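Aldehyde dehydrogenase (Listeria monocytogenes, PDB 3K9D) probably oxidises an aldehyde with NAD or NADP as electron acceptor, and may belong to the coenzyme A-acylating type. Local coordinates at the interface of chains A and B. Numbering follows the deposited sequence. Chains: chain A/B, Aldehyde dehydrogenase.

Contact 1: the interface of chains A and B. Residues chain A 389, 395-399, 414; chain B 444-446.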
# COMPACT_ATOMS: atom_id res chain seq x y z
N ALA A 389 0.91 -6.47 23.61
CA ALA A 389 0.17 -5.72 22.58
C ALA A 389 0.90 -4.47 22.06
O ALA A 389 0.85 -4.15 20.86
CB ALA A 389 -1.21 -5.34 23.12
N SER A 395 1.99 -8.17 13.47
CA SER A 395 0.78 -7.51 13.00
C SER A 395 -0.48 -8.13 13.57
O SER A 395 -1.55 -7.50 13.60
CB SER A 395 0.73 -7.53 11.48
OG SER A 395 1.87 -6.88 10.95
N ARG A 396 -0.37 -9.38 14.02
CA ARG A 396 -1.49 -10.05 14.66
C ARG A 396 -0.99 -10.74 15.92
O ARG A 396 -0.11 -11.58 15.88
CB ARG A 396 -2.22 -11.02 13.69
CG ARG A 396 -1.32 -12.06 13.01
CD ARG A 396 -1.90 -12.69 11.75
NE ARG A 396 -2.32 -11.73 10.74
CZ ARG A 396 -1.53 -10.97 9.98
NH1 ARG A 396 -0.21 -11.01 10.09
NH2 ARG A 396 -2.07 -10.14 9.09
N LEU A 397 -1.54 -10.33 17.06
CA LEU A 397 -1.18 -10.97 18.32
C LEU A 397 -2.38 -11.72 18.89
O LEU A 397 -3.40 -11.15 19.24
CB LEU A 397 -0.63 -9.97 19.32
CG LEU A 397 0.42 -10.49 20.31
CD1 LEU A 397 1.20 -9.31 20.82
CD2 LEU A 397 -0.19 -11.25 21.45
N LEU A 398 -2.22 -13.03 19.00
CA LEU A 398 -3.35 -13.87 19.35
C LEU A 398 -3.39 -14.20 20.83
O LEU A 398 -2.38 -14.54 21.42
CB LEU A 398 -3.35 -15.12 18.48
CG LEU A 398 -3.23 -14.77 17.00
CD1 LEU A 398 -3.04 -16.02 16.22
CD2 LEU A 398 -4.43 -13.95 16.47
N VAL A 399 -4.57 -14.04 21.43
CA VAL A 399 -4.76 -14.31 22.84
C VAL A 399 -5.73 -15.48 23.03
O VAL A 399 -6.86 -15.44 22.53
CB VAL A 399 -5.24 -13.05 23.62
CG1 VAL A 399 -5.30 -13.33 25.11
CG2 VAL A 399 -4.31 -11.84 23.34
N LEU A 414 -10.73 -11.39 13.92
CA LEU A 414 -9.91 -10.75 12.88
C LEU A 414 -10.58 -10.93 11.52
O LEU A 414 -11.45 -11.80 11.34
CB LEU A 414 -8.50 -11.33 12.83
CG LEU A 414 -7.52 -11.12 13.99
CD1 LEU A 414 -6.18 -11.75 13.66
CD2 LEU A 414 -7.34 -9.63 14.33
N ARG B 444 -3.31 -5.84 15.27
CA ARG B 444 -4.55 -6.24 15.94
C ARG B 444 -4.34 -7.38 16.92
O ARG B 444 -3.68 -8.37 16.62
CB ARG B 444 -5.65 -6.58 14.92
CG ARG B 444 -6.11 -5.40 14.11
CD ARG B 444 -6.44 -5.86 12.70
NE ARG B 444 -6.81 -4.76 11.80
CZ ARG B 444 -6.04 -4.24 10.84
NH1 ARG B 444 -4.80 -4.67 10.63
NH2 ARG B 444 -6.52 -3.26 10.08
N ILE B 445 -4.92 -7.22 18.11
CA ILE B 445 -4.71 -8.18 19.19
C ILE B 445 -6.07 -8.81 19.50
O ILE B 445 -6.95 -8.17 20.08
CB ILE B 445 -4.05 -7.52 20.43
CG1 ILE B 445 -2.70 -6.89 20.05
CG2 ILE B 445 -3.79 -8.54 21.53
CD1 ILE B 445 -2.75 -5.38 19.79
N ALA B 446 -6.23 -10.06 19.06
CA ALA B 446 -7.53 -10.73 19.10
C ALA B 446 -7.57 -11.91 20.05
O ALA B 446 -6.62 -12.70 20.09
CB ALA B 446 -7.94 -11.15 17.72
O HOH W 1 -3.25 -6.93 11.61

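Contact 2: the interface of chains A and B. Residues chain A 411, 413-414; chain B 99-100, 102, 447, 449.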
# COMPACT_ATOMS: atom_id res chain seq x y z
N THR A 411 -10.99 -18.68 14.36
CA THR A 411 -11.37 -18.71 15.78
C THR A 411 -11.28 -17.33 16.47
O THR A 411 -11.61 -17.22 17.66
CB THR A 411 -10.55 -19.73 16.61
OG1 THR A 411 -9.17 -19.38 16.58
CG2 THR A 411 -10.74 -21.14 16.08
N ASN A 413 -12.14 -12.85 15.91
CA ASN A 413 -12.80 -11.86 15.12
C ASN A 413 -11.95 -10.98 14.20
O ASN A 413 -12.39 -9.98 13.75
CB ASN A 413 -13.79 -11.05 15.94
CG ASN A 413 -14.97 -11.87 16.45
OD1 ASN A 413 -15.51 -12.68 15.78
ND2 ASN A 413 -15.35 -11.63 17.67
N LEU A 414 -10.73 -11.39 13.92
CA LEU A 414 -9.91 -10.75 12.88
C LEU A 414 -10.58 -10.93 11.52
O LEU A 414 -11.45 -11.80 11.34
CB LEU A 414 -8.50 -11.33 12.83
CG LEU A 414 -7.52 -11.12 13.99
CD1 LEU A 414 -6.18 -11.75 13.66
CD2 LEU A 414 -7.34 -9.63 14.33
N GLU B 99 -16.44 -6.17 22.33
CA GLU B 99 -17.49 -7.07 21.87
C GLU B 99 -16.92 -8.05 20.85
O GLU B 99 -17.35 -9.20 20.80
CB GLU B 99 -18.66 -6.28 21.27
CG GLU B 99 -19.37 -5.37 22.26
CD GLU B 99 -20.35 -6.13 23.13
OE1 GLU B 99 -21.49 -6.37 22.68
OE2 GLU B 99 -19.98 -6.47 24.28
N LYS B 100 -15.99 -7.60 20.02
CA LYS B 100 -15.29 -8.47 19.07
C LYS B 100 -14.04 -9.06 19.71
O LYS B 100 -13.51 -10.05 19.22
CB LYS B 100 -14.92 -7.72 17.79
CG LYS B 100 -16.02 -7.64 16.74
CD LYS B 100 -15.66 -6.61 15.65
CE LYS B 100 -16.24 -6.95 14.27
NZ LYS B 100 -17.66 -7.38 14.31
N VAL B 102 -11.07 -7.47 19.97
CA VAL B 102 -9.94 -7.10 19.13
C VAL B 102 -9.47 -5.72 19.60
O VAL B 102 -10.26 -4.77 19.69
CB VAL B 102 -10.35 -7.05 17.64
CG1 VAL B 102 -9.29 -6.38 16.79
CG2 VAL B 102 -10.63 -8.47 17.12
N THR B 447 -8.66 -12.01 20.82
CA THR B 447 -8.87 -13.11 21.76
C THR B 447 -9.69 -14.19 21.05
O THR B 447 -10.51 -13.89 20.17
CB THR B 447 -9.57 -12.63 23.08
OG1 THR B 447 -8.81 -11.56 23.66
CG2 THR B 447 -9.69 -13.74 24.12
N VAL B 449 -12.55 -16.76 20.28
CA VAL B 449 -14.00 -16.67 20.42
C VAL B 449 -14.65 -18.04 20.15
O VAL B 449 -15.69 -18.38 20.73
CB VAL B 449 -14.55 -15.54 19.47
CG1 VAL B 449 -16.05 -15.63 19.29
CG2 VAL B 449 -14.16 -14.15 20.00
O HOH W 2 -11.54 -12.00 18.47

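Contact 3: the interface of chains A and B. Residues chain A 100, 447-449; chain B 411-413.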
# COMPACT_ATOMS: atom_id res chain seq x y z
N LYS A 100 -18.71 18.52 4.97
CA LYS A 100 -17.39 18.75 4.38
C LYS A 100 -17.46 19.01 2.87
O LYS A 100 -16.50 19.54 2.29
CB LYS A 100 -16.47 17.58 4.69
CG LYS A 100 -15.82 17.65 6.07
CD LYS A 100 -14.68 16.65 6.20
CE LYS A 100 -13.76 17.00 7.37
NZ LYS A 100 -14.35 16.71 8.71
N THR A 447 -15.89 19.87 -3.20
CA THR A 447 -16.34 21.21 -3.59
C THR A 447 -15.57 22.29 -2.84
O THR A 447 -15.34 22.15 -1.63
CB THR A 447 -17.86 21.36 -3.30
OG1 THR A 447 -18.57 20.31 -3.96
CG2 THR A 447 -18.41 22.71 -3.77
N GLY A 448 -15.19 23.35 -3.55
CA GLY A 448 -14.53 24.51 -2.95
C GLY A 448 -15.30 25.14 -1.81
O GLY A 448 -16.50 25.38 -1.92
N VAL A 449 -14.60 25.37 -0.71
CA VAL A 449 -15.18 25.99 0.49
C VAL A 449 -14.46 27.30 0.84
O VAL A 449 -14.88 28.04 1.74
CB VAL A 449 -15.20 25.00 1.70
CG1 VAL A 449 -16.18 23.83 1.45
CG2 VAL A 449 -13.80 24.47 2.02
N THR B 411 -8.26 24.67 -0.49
CA THR B 411 -9.56 25.32 -0.68
C THR B 411 -10.73 24.32 -0.60
O THR B 411 -11.89 24.70 -0.78
CB THR B 411 -9.63 26.12 -2.02
OG1 THR B 411 -9.37 25.25 -3.12
CG2 THR B 411 -8.64 27.28 -2.04
N THR B 412 -10.43 23.05 -0.35
CA THR B 412 -11.46 22.03 -0.16
C THR B 412 -11.27 21.35 1.20
O THR B 412 -10.33 21.67 1.95
CB THR B 412 -11.42 20.97 -1.28
OG1 THR B 412 -10.12 20.39 -1.37
CG2 THR B 412 -11.82 21.55 -2.63
N ASN B 413 -12.16 20.41 1.53
CA ASN B 413 -11.97 19.61 2.74
C ASN B 413 -11.37 18.25 2.45
O ASN B 413 -11.68 17.27 3.13
CB ASN B 413 -13.26 19.52 3.56
CG ASN B 413 -13.66 20.86 4.13
OD1 ASN B 413 -12.87 21.52 4.80
ND2 ASN B 413 -14.88 21.28 3.85
O HOH W 3 -14.49 20.28 0.11

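Contact 4: the interface of chains A and B. Residues chain A 208, 427-429; chain B 208, 211-213.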
# COMPACT_ATOMS: atom_id res chain seq x y z
N TYR A 208 7.90 -6.80 -4.93
CA TYR A 208 8.21 -5.40 -4.64
C TYR A 208 9.32 -4.82 -5.52
O TYR A 208 9.63 -3.62 -5.44
CB TYR A 208 8.52 -5.20 -3.15
CG TYR A 208 7.27 -5.16 -2.31
CD1 TYR A 208 6.46 -4.01 -2.27
CD2 TYR A 208 6.87 -6.28 -1.57
CE1 TYR A 208 5.30 -3.98 -1.49
CE2 TYR A 208 5.72 -6.26 -0.80
CZ TYR A 208 4.93 -5.12 -0.76
OH TYR A 208 3.79 -5.14 0.00
N GLY A 427 8.61 -6.00 5.59
CA GLY A 427 8.85 -5.60 4.19
C GLY A 427 7.64 -5.54 3.27
O GLY A 427 7.77 -5.61 2.04
N SER A 428 6.45 -5.41 3.87
CA SER A 428 5.20 -5.33 3.11
C SER A 428 4.50 -3.97 3.23
O SER A 428 4.81 -3.18 4.11
CB SER A 428 4.25 -6.46 3.53
OG SER A 428 3.01 -6.37 2.83
N SER A 429 3.55 -3.74 2.32
CA SER A 429 2.76 -2.50 2.29
C SER A 429 1.57 -2.49 3.26
O SER A 429 0.97 -1.44 3.49
CB SER A 429 2.24 -2.27 0.88
OG SER A 429 1.44 -3.37 0.46
N TYR B 208 8.88 1.60 -7.22
CA TYR B 208 8.09 0.36 -7.22
C TYR B 208 8.88 -0.84 -7.71
O TYR B 208 8.39 -1.97 -7.66
CB TYR B 208 6.76 0.53 -7.99
CG TYR B 208 5.72 1.26 -7.17
CD1 TYR B 208 4.95 0.58 -6.22
CD2 TYR B 208 5.55 2.64 -7.28
CE1 TYR B 208 4.02 1.25 -5.43
CE2 TYR B 208 4.63 3.32 -6.50
CZ TYR B 208 3.86 2.62 -5.58
OH TYR B 208 2.95 3.29 -4.81
N GLY B 211 12.24 -2.92 -4.29
CA GLY B 211 12.15 -3.96 -3.26
C GLY B 211 11.51 -3.46 -1.97
O GLY B 211 11.19 -4.25 -1.08
N THR B 212 11.33 -2.15 -1.88
CA THR B 212 10.84 -1.49 -0.67
C THR B 212 9.45 -1.06 -1.04
O THR B 212 9.23 -0.66 -2.20
CB THR B 212 11.73 -0.26 -0.31
OG1 THR B 212 13.06 -0.69 -0.03
CG2 THR B 212 11.23 0.52 0.91
N PRO B 213 8.48 -1.19 -0.11
CA PRO B 213 7.15 -0.65 -0.36
C PRO B 213 7.23 0.84 -0.68
O PRO B 213 7.96 1.58 -0.02
CB PRO B 213 6.42 -0.88 0.97
CG PRO B 213 7.09 -2.10 1.55
CD PRO B 213 8.54 -1.90 1.19
O HOH W 4 9.78 -5.93 0.53
O HOH W 5 7.85 -1.29 -4.19

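Contact 1: the interface of chains A and B
B:Ile445 presses both branches of its side chain into chain A and makes the tightly packed half of a parallel strand pairing between B strand 440-447 and A strand 396-399. With CG1 anti to the carbonyl carbon (chi1 -58°), that branch passes A:Leu397 CB and carries CD1 toward helix 382-391, to 3.7 Å from CB of A:Ala389. The other branch, CG2, meets A:Val399 CG2, and the two side chains cross obliquely. On the opposite face of the strand, A:Leu414 lays its CD2 methyl 3.5 Å from B:Arg444 CB and also against B:Ala446 CB. Backbone hydrogen bonds zip the edges together: B:Arg444 N to A:Ser395 O, A:Leu397 N to B:Arg444 O, B:Ala446 N to A:Leu397 O, and A:Val399 N to B:Ala446 O at 2.8 Å. The looser side begins past B:Arg444 CB. The chain bends at chi2 and ends at water 1, which lies in plane at the guanidinium edge, 2.9 Å from NH1, and passes the link on to A:Ser395 O. The like charges of A:Arg396 NH2 and B:Arg444 NH1 stay 6.3 Å apart. The pairing extends the sheet of one subunit with a strand of the other, in the way aldehyde dehydrogenases form dimers, and may do so here.

Contact 2: the interface of chains A and B
A:Asn413 packs its CB methylene against the CB of B:Lys100 at 4.0 Å, the small apolar centre of this loop-to-loop contact. B:Val102 sets its CG2 methyl over the face of the A:Asn413 main-chain carbonyl, 4.1 Å from its C. From another direction the CG2 methyl of B:Val449 covers the amide nitrogen ND2 of A:Asn413 at 3.6 Å. With CG anti to the carbonyl carbon (chi1 -67°), the A:Asn413 side chain turns ND2 toward B:Lys100 O, which it donates to at 2.9 Å. The acceptor lies close to the amide plane, but the N-H comes to the carbonyl from well off its C=O axis, at 113°. B:Lys100 O also takes water 2, at 2.9 Å. The same water is 2.8 Å from A:Asn413 N and 2.7 Å from B:Thr447 O, and thus ties the main chain of the asparagine to two carbonyls of chain B. Farther out, B:Val449 N donates to A:Thr411 O at 2.8 Å in an almost straight bond, while the lysine chain runs away from the centre and bends at chi4. By gripping A:Asn413 through both side chain and backbone, the site pins a loop of one subunit to the partner's turn between strands 92-97 and 102-108 and to the segment leaving its strand 440-447, and should help fix the dimer.

Contact 3: the interface of chains A and B
B:Asn413 meets A:Lys100 side chain to backbone: ND2 donates to A:Lys100 O at 2.8 Å, nearly straight at hydrogen and with the acceptor in the plane of the amide. The two side chains cross at about a right angle, CB against CB at 3.9 Å. A:Val449 closes in with both methyls, CG1 lying 3.7 Å from the ND2 of B:Asn413. With CG1 anti to the carbonyl carbon (chi1 -68°), CG2 falls between the backbone N and the carbonyl carbon, 3.4 Å from B:Thr411 O; the valine is turned differently in the twin site, and here it buries more surface. Around this shell, the main chain sets the parts in place. A:Val449 N donates a hydrogen bond to B:Thr411 O at 2.8 Å, almost linear. Water 3 joins B:Asn413 N to A:Thr447 O, 2.7 Å from each, and also reaches A:Lys100 O. Beside it the B:Thr412 methyl CG2 rests 3.7 Å from A:Thr447 O and also against the CA of A:Gly448. In the fold, B:Thr411 to B:Asn413 belong to a loop after helix 403-407, clasped between the A turn linking strands 92-97 and 102-108 and the exit of strand 440-447.

Contact 4: the interface of chains A and B
B:Pro213 slants over the CD1-CE1 side of the A:Tyr208 ring, its CA 3.9 Å from CD1 and its CG reaching above CE1, a tilted approach and not a parallel stack. The far end of the pyrrolidine ring also meets backbone: CG lies 3.6 Å from A:Ser428 O, so the proline is wedged between the aromatic ring and the segment A:Gly427 to A:Ser429. With CG anti to its carbonyl carbon (chi1 -78°), A:Tyr208 sends its ring toward this segment, whose serines hold the phenol OH. The OH accepts from A:Ser429 N at 2.7 Å and pairs with the hydroxyls of A:Ser429, OG at 3.0 Å, and A:Ser428, whose OG is farther away. These bonds from its own chain should limit swinging of the ring that the proline rests on. At the other end of the tyrosine, CB packs on B:Gly211, and B:Gly211 N donates to A:Tyr208 O at 2.9 Å; that bond is bent, 140° at hydrogen, with the donor above the carbonyl plane. Water 5, at the ring edge, bridges A:Tyr208 O and B:Thr212 O, and water 4 bridges A:Gly427 O and B:Gly211 O. The carbonyl oxygens of A:Tyr208 and B:Tyr208 clash, a doubtful feature. In the fold, Tyr208 directly follows helix 201-207, Pro213 leads into strand 214-216, and the serines follow the 3-10 helix 424-426, close to the two-fold axis.

Contact 1 and contact 2 adjoin, their C-alpha centres about 9 Å apart, and share A:Leu414; strand 440-447 of chain B runs through both. Contact 3 repeats the arrangement of contact 2 with the chains exchanged, using strand 440-447 of chain A through A:Thr447; its centre is some 39 Å from that of contact 2 and about 38 Å from that of contact 1. Contact 4 includes A:Tyr208 and B:Tyr208, which places it near the two-fold axis, with its C-alpha centre about 23, 29 and 34 Å from those of contacts 1, 2 and 3. Strand pairing at the flanks and loop packing near the axis thus hold the two subunits reciprocally.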